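Local coordinates for class II aldolase/adducin N-terminal domain-containing protein (Thermoplasma acidophilum, PDB 3M4R) that is of unknown function but binds zinc through its class II aldolase domain, the N-terminal part of a longer protein that may be an oxidoreductase, at residues His120-Tyr125 against Glu171-Phe176; Lys126-Ser131 against Gly189-Gly194; Lys151-Val156 against Ser209-Phe214. All coordinates share one frame; numbering follows the deposited sequence.

Contact 1 of 3, residues His120-Tyr125 against Glu171-Phe176; sequences HAFLPY and EVMNCF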
loop_
_atom_site.group_PDB
_atom_site.type_symbol
_atom_site.label_atom_id
_atom_site.label_comp_id
_atom_site.label_asym_id
_atom_site.label_seq_id
_atom_site.Cartn_x
_atom_site.Cartn_y
_atom_site.Cartn_z
ATOM N N HIS A 120 -3.809 3.249 2.014
ATOM C CA HIS A 120 -2.657 3.464 2.885
ATOM C C HIS A 120 -3.034 4.202 4.177
ATOM O O HIS A 120 -2.605 3.839 5.325
ATOM C CB HIS A 120 -1.625 4.237 2.089
ATOM C CG HIS A 120 -1.063 3.440 0.946
ATOM N ND1 HIS A 120 0.115 2.725 1.067
ATOM C CD2 HIS A 120 -1.515 3.222 -0.314
ATOM C CE1 HIS A 120 0.352 2.094 -0.079
ATOM N NE2 HIS A 120 -0.615 2.378 -0.937
ATOM N N ALA A 121 -3.792 5.267 3.992
ATOM C CA ALA A 121 -4.151 6.152 5.126
ATOM C C ALA A 121 -4.976 5.408 6.143
ATOM O O ALA A 121 -4.816 5.619 7.337
ATOM C CB ALA A 121 -4.934 7.439 4.636
ATOM N N PHE A 122 -5.845 4.525 5.659
ATOM C CA PHE A 122 -6.831 3.848 6.484
ATOM C C PHE A 122 -6.325 2.543 7.137
ATOM O O PHE A 122 -7.077 1.930 7.858
ATOM C CB PHE A 122 -8.070 3.495 5.684
ATOM C CG PHE A 122 -8.926 4.671 5.279
ATOM C CD1 PHE A 122 -8.787 5.921 5.853
ATOM C CD2 PHE A 122 -9.919 4.488 4.341
ATOM C CE1 PHE A 122 -9.620 6.954 5.463
ATOM C CE2 PHE A 122 -10.757 5.501 3.951
ATOM C CZ PHE A 122 -10.606 6.740 4.503
ATOM N N LEU A 123 -5.079 2.171 6.928
ATOM C CA LEU A 123 -4.492 1.023 7.639
ATOM C C LEU A 123 -3.508 1.550 8.676
ATOM O O LEU A 123 -2.579 2.322 8.339
ATOM C CB LEU A 123 -3.785 0.117 6.647
ATOM C CG LEU A 123 -4.717 -0.736 5.781
ATOM C CD1 LEU A 123 -3.910 -1.446 4.656
ATOM C CD2 LEU A 123 -5.446 -1.714 6.651
ATOM N N PRO A 124 -3.703 1.165 9.958
ATOM C CA PRO A 124 -2.974 1.823 11.019
ATOM C C PRO A 124 -1.659 1.136 11.327
ATOM O O PRO A 124 -1.441 0.679 12.490
ATOM C CB PRO A 124 -3.930 1.671 12.220
ATOM C CG PRO A 124 -4.556 0.361 11.998
ATOM C CD PRO A 124 -4.794 0.334 10.495
ATOM N N TYR A 125 -0.829 1.027 10.305
ATOM C CA TYR A 125 0.535 0.592 10.425
ATOM C C TYR A 125 1.410 1.642 9.749
ATOM O O TYR A 125 0.998 2.327 8.782
ATOM C CB TYR A 125 0.733 -0.769 9.743
ATOM C CG TYR A 125 0.660 -2.021 10.639
ATOM C CD1 TYR A 125 1.656 -2.284 11.578
ATOM C CD2 TYR A 125 -0.364 -2.965 10.486
ATOM C CE1 TYR A 125 1.621 -3.429 12.413
ATOM C CE2 TYR A 125 -0.407 -4.147 11.275
ATOM C CZ TYR A 125 0.591 -4.368 12.256
ATOM O OH TYR A 125 0.588 -5.509 13.067
ATOM N N GLU A 171 -13.806 -0.549 2.930
ATOM C CA GLU A 171 -13.885 -1.994 3.237
ATOM C C GLU A 171 -12.579 -2.521 3.783
ATOM O O GLU A 171 -12.567 -3.348 4.701
ATOM C CB GLU A 171 -14.182 -2.757 1.980
ATOM C CG GLU A 171 -15.607 -2.677 1.583
ATOM C CD GLU A 171 -16.527 -3.366 2.588
ATOM O OE1 GLU A 171 -16.340 -4.569 2.888
ATOM O OE2 GLU A 171 -17.427 -2.670 3.085
ATOM N N VAL A 172 -11.480 -2.051 3.194
ATOM C CA VAL A 172 -10.175 -2.402 3.669
ATOM C C VAL A 172 -10.036 -1.935 5.119
ATOM O O VAL A 172 -9.631 -2.708 5.998
ATOM C CB VAL A 172 -9.088 -1.814 2.766
ATOM C CG1 VAL A 172 -7.784 -1.832 3.444
ATOM C CG2 VAL A 172 -9.075 -2.532 1.440
HETATM N N MSE A 173 -10.391 -0.677 5.362
HETATM C CA MSE A 173 -10.350 -0.137 6.690
HETATM C C MSE A 173 -11.110 -1.025 7.662
HETATM O O MSE A 173 -10.609 -1.342 8.728
HETATM C CB MSE A 173 -10.984 1.259 6.721
HETATM C CG MSE A 173 -10.848 1.948 8.051
HETATM SE SE MSE A 173 -11.569 3.779 7.974
HETATM C CE MSE A 173 -13.427 3.376 8.277
ATOM N N ASN A 174 -12.332 -1.390 7.299
ATOM C CA ASN A 174 -13.210 -2.124 8.203
ATOM C C ASN A 174 -12.838 -3.612 8.379
ATOM O O ASN A 174 -13.153 -4.182 9.409
ATOM C CB ASN A 174 -14.660 -2.012 7.749
ATOM C CG ASN A 174 -15.198 -0.568 7.806
ATOM O OD1 ASN A 174 -14.809 0.257 8.672
ATOM N ND2 ASN A 174 -16.106 -0.257 6.878
ATOM N N CYS A 175 -12.139 -4.224 7.423
ATOM C CA CYS A 175 -11.810 -5.641 7.559
ATOM C C CYS A 175 -10.464 -5.829 8.240
ATOM O O CYS A 175 -10.148 -6.908 8.690
ATOM C CB CYS A 175 -11.839 -6.339 6.209
ATOM S SG CYS A 175 -13.472 -6.287 5.474
ATOM N N PHE A 176 -9.673 -4.765 8.326
ATOM C CA PHE A 176 -8.405 -4.878 9.004
ATOM C C PHE A 176 -8.636 -5.408 10.437
ATOM O O PHE A 176 -9.520 -4.933 11.122
ATOM C CB PHE A 176 -7.666 -3.540 9.037
ATOM C CG PHE A 176 -6.381 -3.628 9.777
ATOM C CD1 PHE A 176 -5.262 -4.180 9.170
ATOM C CD2 PHE A 176 -6.308 -3.258 11.121
ATOM C CE1 PHE A 176 -4.056 -4.299 9.859
ATOM C CE2 PHE A 176 -5.106 -3.395 11.837
ATOM C CZ PHE A 176 -3.976 -3.919 11.206
#
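F176 meets L123, P124 and Y125 because its CG stands anti to the backbone N (chi1 178°), which starts the ring away from helix 166-175, toward the turn after helix 117-121. M173 CG is likewise anti to the backbone N (chi1 -174°), and the chain stays extended through chi2 to carry SE over F122; the bend at chi3 turns only CE. In this selenomethionine the SE sits 4.0 Å from the centroid of the F122 ring, over one face, a Met-aromatic contact; behind it F122 CB and M173 CB touch at 3.8 Å. P124, the centre of an inverse gamma turn, comes tip to tip with F176 and lays CD over one face of that ring, offset toward the rim, in a CH-pi contact 4.1 Å from the centroid. Y125 crosses F176 at about a right angle: the planes make 84°, and the rings meet rim to rim, with Y125 CE2 3.6 Å from F176 CZ. L123 adds one methyl on the helix side: CD2 lies 3.5 Å from F176 CD1 and 4.0 Å from V172 CG1, bridging the last helical turn and the residue after it. That turn is closed by F176 N bonding to V172 O. Beyond the two segments, I183 of strand 182-185 touches both L123 and V172, and K44 NZ gathers the carbonyls of H120, L123 and Y125. The joint between the segments is thus made of apolar, aromatic and selenium-ring contacts, which hold by shape and closeness rather than by directed bonds.

Contact 2 of 3, residues Lys126-Ser131 against Gly189-Gly194; sequences KFVMHS and GLLTFG. With ZN (zinc ion), chain B.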
loop_
_atom_site.group_PDB
_atom_site.type_symbol
_atom_site.label_atom_id
_atom_site.label_comp_id
_atom_site.label_asym_id
_atom_site.label_seq_id
_atom_site.Cartn_x
_atom_site.Cartn_y
_atom_site.Cartn_z
ATOM N N LYS A 126 2.613 1.815 10.278
ATOM C CA LYS A 126 3.519 2.834 9.761
ATOM C C LYS A 126 3.797 2.639 8.260
ATOM O O LYS A 126 3.745 3.613 7.485
ATOM C CB LYS A 126 4.807 2.868 10.577
ATOM C CG LYS A 126 5.742 3.996 10.279
ATOM C CD LYS A 126 6.884 4.022 11.266
ATOM C CE LYS A 126 7.955 5.040 10.832
ATOM N NZ LYS A 126 7.535 6.462 11.095
ATOM N N PHE A 127 4.123 1.421 7.857
ATOM C CA PHE A 127 4.442 1.121 6.451
ATOM C C PHE A 127 3.326 0.273 5.848
ATOM O O PHE A 127 2.842 -0.651 6.468
ATOM C CB PHE A 127 5.780 0.320 6.320
ATOM C CG PHE A 127 6.999 1.127 6.619
ATOM C CD1 PHE A 127 7.392 1.359 7.955
ATOM C CD2 PHE A 127 7.766 1.659 5.588
ATOM C CE1 PHE A 127 8.515 2.102 8.243
ATOM C CE2 PHE A 127 8.909 2.437 5.889
ATOM C CZ PHE A 127 9.272 2.647 7.207
ATOM N N VAL A 128 2.942 0.580 4.614
ATOM C CA VAL A 128 1.952 -0.170 3.871
ATOM C C VAL A 128 2.495 -0.342 2.450
ATOM O O VAL A 128 3.042 0.596 1.841
ATOM C CB VAL A 128 0.613 0.586 3.803
ATOM C CG1 VAL A 128 -0.401 -0.173 2.958
ATOM C CG2 VAL A 128 0.049 0.865 5.217
HETATM N N MSE A 129 2.296 -1.540 1.907
HETATM C CA MSE A 129 2.708 -1.863 0.551
HETATM C C MSE A 129 1.559 -2.514 -0.194
HETATM O O MSE A 129 0.894 -3.419 0.317
HETATM C CB MSE A 129 3.890 -2.819 0.614
HETATM C CG MSE A 129 5.105 -2.136 1.204
HETATM SE SE MSE A 129 6.593 -3.402 1.221
HETATM C CE MSE A 129 7.799 -2.175 2.101
ATOM N N HIS A 130 1.355 -2.058 -1.416
ATOM C CA HIS A 130 0.279 -2.499 -2.276
ATOM C C HIS A 130 0.875 -2.894 -3.631
ATOM O O HIS A 130 1.521 -2.068 -4.259
ATOM C CB HIS A 130 -0.705 -1.360 -2.508
ATOM C CG HIS A 130 -1.850 -1.733 -3.378
ATOM N ND1 HIS A 130 -2.415 -2.995 -3.356
ATOM C CD2 HIS A 130 -2.515 -1.031 -4.329
ATOM C CE1 HIS A 130 -3.399 -3.030 -4.241
ATOM N NE2 HIS A 130 -3.455 -1.866 -4.862
ATOM N N SER A 131 0.618 -4.129 -4.083
ATOM C CA SER A 131 0.973 -4.553 -5.430
ATOM C C SER A 131 -0.214 -5.180 -6.176
ATOM O O SER A 131 -1.218 -5.557 -5.594
ATOM C CB SER A 131 2.115 -5.567 -5.380
ATOM O OG SER A 131 1.628 -6.859 -5.038
ATOM N N GLY A 189 -5.147 -7.304 -6.107
ATOM C CA GLY A 189 -3.787 -7.489 -5.628
ATOM C C GLY A 189 -3.728 -7.759 -4.148
ATOM O O GLY A 189 -4.597 -8.443 -3.582
ATOM N N LEU A 190 -2.696 -7.199 -3.521
ATOM C CA LEU A 190 -2.382 -7.489 -2.143
ATOM C C LEU A 190 -2.001 -6.238 -1.396
ATOM O O LEU A 190 -1.308 -5.366 -1.934
ATOM C CB LEU A 190 -1.215 -8.455 -2.096
ATOM C CG LEU A 190 -0.665 -8.870 -0.720
ATOM C CD1 LEU A 190 -1.691 -9.657 0.141
ATOM C CD2 LEU A 190 0.538 -9.783 -0.992
ATOM N N LEU A 191 -2.405 -6.193 -0.128
ATOM C CA LEU A 191 -1.885 -5.257 0.822
ATOM C C LEU A 191 -1.169 -5.963 1.954
ATOM O O LEU A 191 -1.702 -6.902 2.573
ATOM C CB LEU A 191 -3.010 -4.452 1.410
ATOM C CG LEU A 191 -3.686 -3.453 0.468
ATOM C CD1 LEU A 191 -5.093 -3.227 0.995
ATOM C CD2 LEU A 191 -2.859 -2.124 0.398
ATOM N N THR A 192 0.044 -5.503 2.222
ATOM C CA THR A 192 0.754 -5.834 3.465
ATOM C C THR A 192 1.221 -4.578 4.182
ATOM O O THR A 192 1.226 -3.477 3.620
ATOM C CB THR A 192 1.876 -6.819 3.217
ATOM O OG1 THR A 192 2.871 -6.283 2.326
ATOM C CG2 THR A 192 1.296 -8.172 2.700
ATOM N N PHE A 193 1.637 -4.764 5.430
ATOM C CA PHE A 193 1.907 -3.655 6.299
ATOM C C PHE A 193 2.721 -4.094 7.525
ATOM O O PHE A 193 2.832 -5.293 7.827
ATOM C CB PHE A 193 0.568 -3.078 6.761
ATOM C CG PHE A 193 -0.530 -4.102 6.795
ATOM C CD1 PHE A 193 -0.559 -5.071 7.773
ATOM C CD2 PHE A 193 -1.496 -4.116 5.815
ATOM C CE1 PHE A 193 -1.579 -6.088 7.786
ATOM C CE2 PHE A 193 -2.486 -5.083 5.796
ATOM C CZ PHE A 193 -2.540 -6.088 6.791
ATOM N N GLY A 194 3.263 -3.123 8.233
ATOM C CA GLY A 194 4.010 -3.425 9.457
ATOM C C GLY A 194 4.633 -2.190 10.038
ATOM O O GLY A 194 4.461 -1.078 9.503
HETATM ZN ZN ZN B . -4.399 -1.182 -6.730
HETATM O O HOH W 1 -5.373 -0.529 -8.378
#
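H130 and L191 face each other in a non-hydrogen-bonded pair of the antiparallel (164°) strands 127-131 and 189-194, neighbours in the mixed sheet of this AraD-like domain. H130 has CG anti to the backbone N (chi1 -180°), and L191 crosses it obliquely, resting CD2 3.7 Å from H130 CB. V128 CG1 meets the same methyl at 4.0 Å. V128, H130, L191 and F193 point to one face of the sheet; F127, M129, L190, S131 and T192 point to the other, where helix 197-215 packs: H204 bonds to both S131 OG and T192 OG1. Backbone bonds hold the register, M129 N to T192 O at 2.8 Å among them. G189 comes so close to S131 O that a side chain would clash. The zinc ion takes H130 NE2 at 2.2 Å, with E116, H132, H188 and a water completing the site. H130 ND1 donates to L190 O at 3.0 Å. With NE2 on the zinc ion, this holds the ring at both nitrogens, fixes its rotation and places L190 in the second shell. L190 O lies near the H130 ring plane, but ND1 stands above the L190 carbonyl plane; the same oxygen accepts S131 N in that plane, at 3.1 Å.

Contact 3 of 3, residues Lys151-Val156 against Ser209-Phe214; sequences KILGNV and SRAENF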
loop_
_atom_site.group_PDB
_atom_site.type_symbol
_atom_site.label_atom_id
_atom_site.label_comp_id
_atom_site.label_asym_id
_atom_site.label_seq_id
_atom_site.Cartn_x
_atom_site.Cartn_y
_atom_site.Cartn_z
ATOM N N LYS A 151 -6.366 -20.071 3.671
ATOM C CA LYS A 151 -5.607 -21.178 4.246
ATOM C C LYS A 151 -4.315 -21.398 3.432
ATOM O O LYS A 151 -3.300 -21.811 3.991
ATOM C CB LYS A 151 -6.438 -22.486 4.393
ATOM C CG LYS A 151 -7.765 -22.328 5.203
ATOM C CD LYS A 151 -8.357 -23.609 5.929
ATOM C CE LYS A 151 -7.772 -24.900 5.528
ATOM N NZ LYS A 151 -8.421 -26.215 6.093
ATOM N N ILE A 152 -4.343 -21.087 2.137
ATOM C CA ILE A 152 -3.179 -21.274 1.271
ATOM C C ILE A 152 -2.133 -20.204 1.582
ATOM O O ILE A 152 -0.948 -20.491 1.717
ATOM C CB ILE A 152 -3.562 -21.177 -0.237
ATOM C CG1 ILE A 152 -4.446 -22.371 -0.648
ATOM C CG2 ILE A 152 -2.323 -21.171 -1.120
ATOM C CD1 ILE A 152 -5.241 -22.170 -1.937
ATOM N N LEU A 153 -2.609 -18.983 1.750
ATOM C CA LEU A 153 -1.765 -17.805 1.793
ATOM C C LEU A 153 -1.280 -17.419 3.194
ATOM O O LEU A 153 -0.293 -16.700 3.322
ATOM C CB LEU A 153 -2.519 -16.644 1.148
ATOM C CG LEU A 153 -2.843 -16.808 -0.339
ATOM C CD1 LEU A 153 -3.484 -15.545 -0.893
ATOM C CD2 LEU A 153 -1.625 -17.221 -1.205
ATOM N N GLY A 154 -1.985 -17.852 4.232
ATOM C CA GLY A 154 -1.537 -17.611 5.601
ATOM C C GLY A 154 -2.455 -16.752 6.438
ATOM O O GLY A 154 -3.665 -16.848 6.293
ATOM N N ASN A 155 -1.892 -15.913 7.327
ATOM C CA ASN A 155 -2.737 -15.140 8.224
ATOM C C ASN A 155 -3.192 -13.891 7.501
ATOM O O ASN A 155 -2.643 -12.793 7.698
ATOM C CB ASN A 155 -2.045 -14.766 9.537
ATOM C CG ASN A 155 -3.023 -14.230 10.550
ATOM O OD1 ASN A 155 -4.247 -14.360 10.374
ATOM N ND2 ASN A 155 -2.505 -13.649 11.632
ATOM N N VAL A 156 -4.189 -14.072 6.642
ATOM C CA VAL A 156 -4.668 -12.993 5.797
ATOM C C VAL A 156 -6.164 -12.887 5.875
ATOM O O VAL A 156 -6.812 -13.788 6.313
ATOM C CB VAL A 156 -4.275 -13.197 4.339
ATOM C CG1 VAL A 156 -2.769 -13.185 4.213
ATOM C CG2 VAL A 156 -4.886 -14.518 3.786
ATOM N N SER A 209 4.652 -15.568 -2.690
ATOM C CA SER A 209 5.429 -16.751 -3.027
ATOM C C SER A 209 4.618 -18.005 -2.711
ATOM O O SER A 209 4.709 -18.982 -3.437
ATOM C CB SER A 209 6.824 -16.737 -2.371
ATOM O OG SER A 209 6.798 -17.080 -0.996
ATOM N N ARG A 210 3.786 -17.942 -1.673
ATOM C CA ARG A 210 2.812 -18.992 -1.388
ATOM C C ARG A 210 1.743 -19.127 -2.477
ATOM O O ARG A 210 1.367 -20.254 -2.855
ATOM C CB ARG A 210 2.180 -18.829 -0.000
ATOM C CG ARG A 210 3.198 -18.998 1.124
ATOM C CD ARG A 210 2.671 -18.601 2.502
ATOM N NE ARG A 210 1.901 -19.690 3.094
ATOM C CZ ARG A 210 1.569 -19.781 4.381
ATOM N NH1 ARG A 210 0.854 -20.811 4.809
ATOM N NH2 ARG A 210 1.930 -18.834 5.247
ATOM N N ALA A 211 1.284 -18.005 -2.997
ATOM C CA ALA A 211 0.374 -17.992 -4.134
ATOM C C ALA A 211 1.037 -18.637 -5.345
ATOM O O ALA A 211 0.436 -19.471 -6.014
ATOM C CB ALA A 211 -0.037 -16.546 -4.488
ATOM N N GLU A 212 2.259 -18.207 -5.635
ATOM C CA GLU A 212 2.999 -18.707 -6.789
ATOM C C GLU A 212 3.279 -20.215 -6.657
ATOM O O GLU A 212 2.953 -20.980 -7.557
ATOM C CB GLU A 212 4.305 -17.932 -6.973
ATOM C CG GLU A 212 4.806 -17.923 -8.416
ATOM C CD GLU A 212 6.223 -17.394 -8.526
ATOM O OE1 GLU A 212 7.077 -18.148 -9.036
ATOM O OE2 GLU A 212 6.481 -16.250 -8.083
ATOM N N ASN A 213 3.842 -20.619 -5.517
ATOM C CA ASN A 213 4.021 -22.043 -5.164
ATOM C C ASN A 213 2.803 -22.872 -5.510
ATOM O O ASN A 213 2.928 -23.955 -6.074
ATOM C CB ASN A 213 4.228 -22.225 -3.651
ATOM C CG ASN A 213 5.674 -22.057 -3.207
ATOM O OD1 ASN A 213 6.604 -22.262 -3.987
ATOM N ND2 ASN A 213 5.869 -21.712 -1.922
ATOM N N PHE A 214 1.629 -22.367 -5.134
ATOM C CA PHE A 214 0.371 -23.087 -5.305
ATOM C C PHE A 214 -0.091 -23.201 -6.757
ATOM O O PHE A 214 -0.594 -24.251 -7.164
ATOM C CB PHE A 214 -0.747 -22.469 -4.460
ATOM C CG PHE A 214 -2.095 -23.090 -4.709
ATOM C CD1 PHE A 214 -2.479 -24.237 -4.026
ATOM C CD2 PHE A 214 -2.958 -22.555 -5.653
ATOM C CE1 PHE A 214 -3.722 -24.840 -4.282
ATOM C CE2 PHE A 214 -4.192 -23.138 -5.906
ATOM C CZ PHE A 214 -4.575 -24.279 -5.222
#
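I152 and F214 meet where the C-terminal end of helix 146-153 packs on helix 197-215, a helix-helix contact at the periphery of the aldolase domain, away from the zinc site. The apolar part is carried by I152, L153, A211 and F214. I152 crosses F214 at about a right angle and sets CD1 over the centre of the ring, 3.9 Å from the centroid, a CH-pi contact; its CG2 lies 3.9 Å from F214 CB. F214 CG is anti to the backbone N (chi1 174°), which carries the ring to the I152 side. L153 sends CD2 to A211, 3.7 Å from A211 CB. I136 and I139 of helix 134-140 back this layer. An alanine in place of I152 would probably leave that face of the F214 ring without its methyl cover and the phenyl group freer to turn. The polar part centres on R210, where a bend at chi3 (82°) places NE near I152 O. Its guanidinium lies beside the end of the helix, with L153 O over one face, offset toward the rim, and G154 CA over the same face. This positive charge beside the last carbonyls of a helix is likely to be favourable to both. G154 leaves the helix with positive phi, and a CB there would be jammed against the preceding carbonyl oxygen and against R210. As it stands, G154 CA lies 3.7 Å from R210 NH2.

Contacts 1 and 2 are neighbours, their centres 10 Å apart, and they touch: F176 CE1 lies 3.7 Å from F193 CE1. Residues 120-125 lead directly into 126-131, so helix 117-121 and strand 127-131 join them along the chain. Contact 3 stands apart, about 16 Å from contact 2 and 21 Å from contact 1 between centres, yet helix 197-215 follows strand 189-194 and ties it to the sheet. The six segments come in the order 120-125, 126-131, 151-156, 171-176, 189-194, 209-214, and every pair of contacts alternates along the chain. None is therefore a separate local unit; together they are parts of one domain, with the sheet that supplies H130 at its centre.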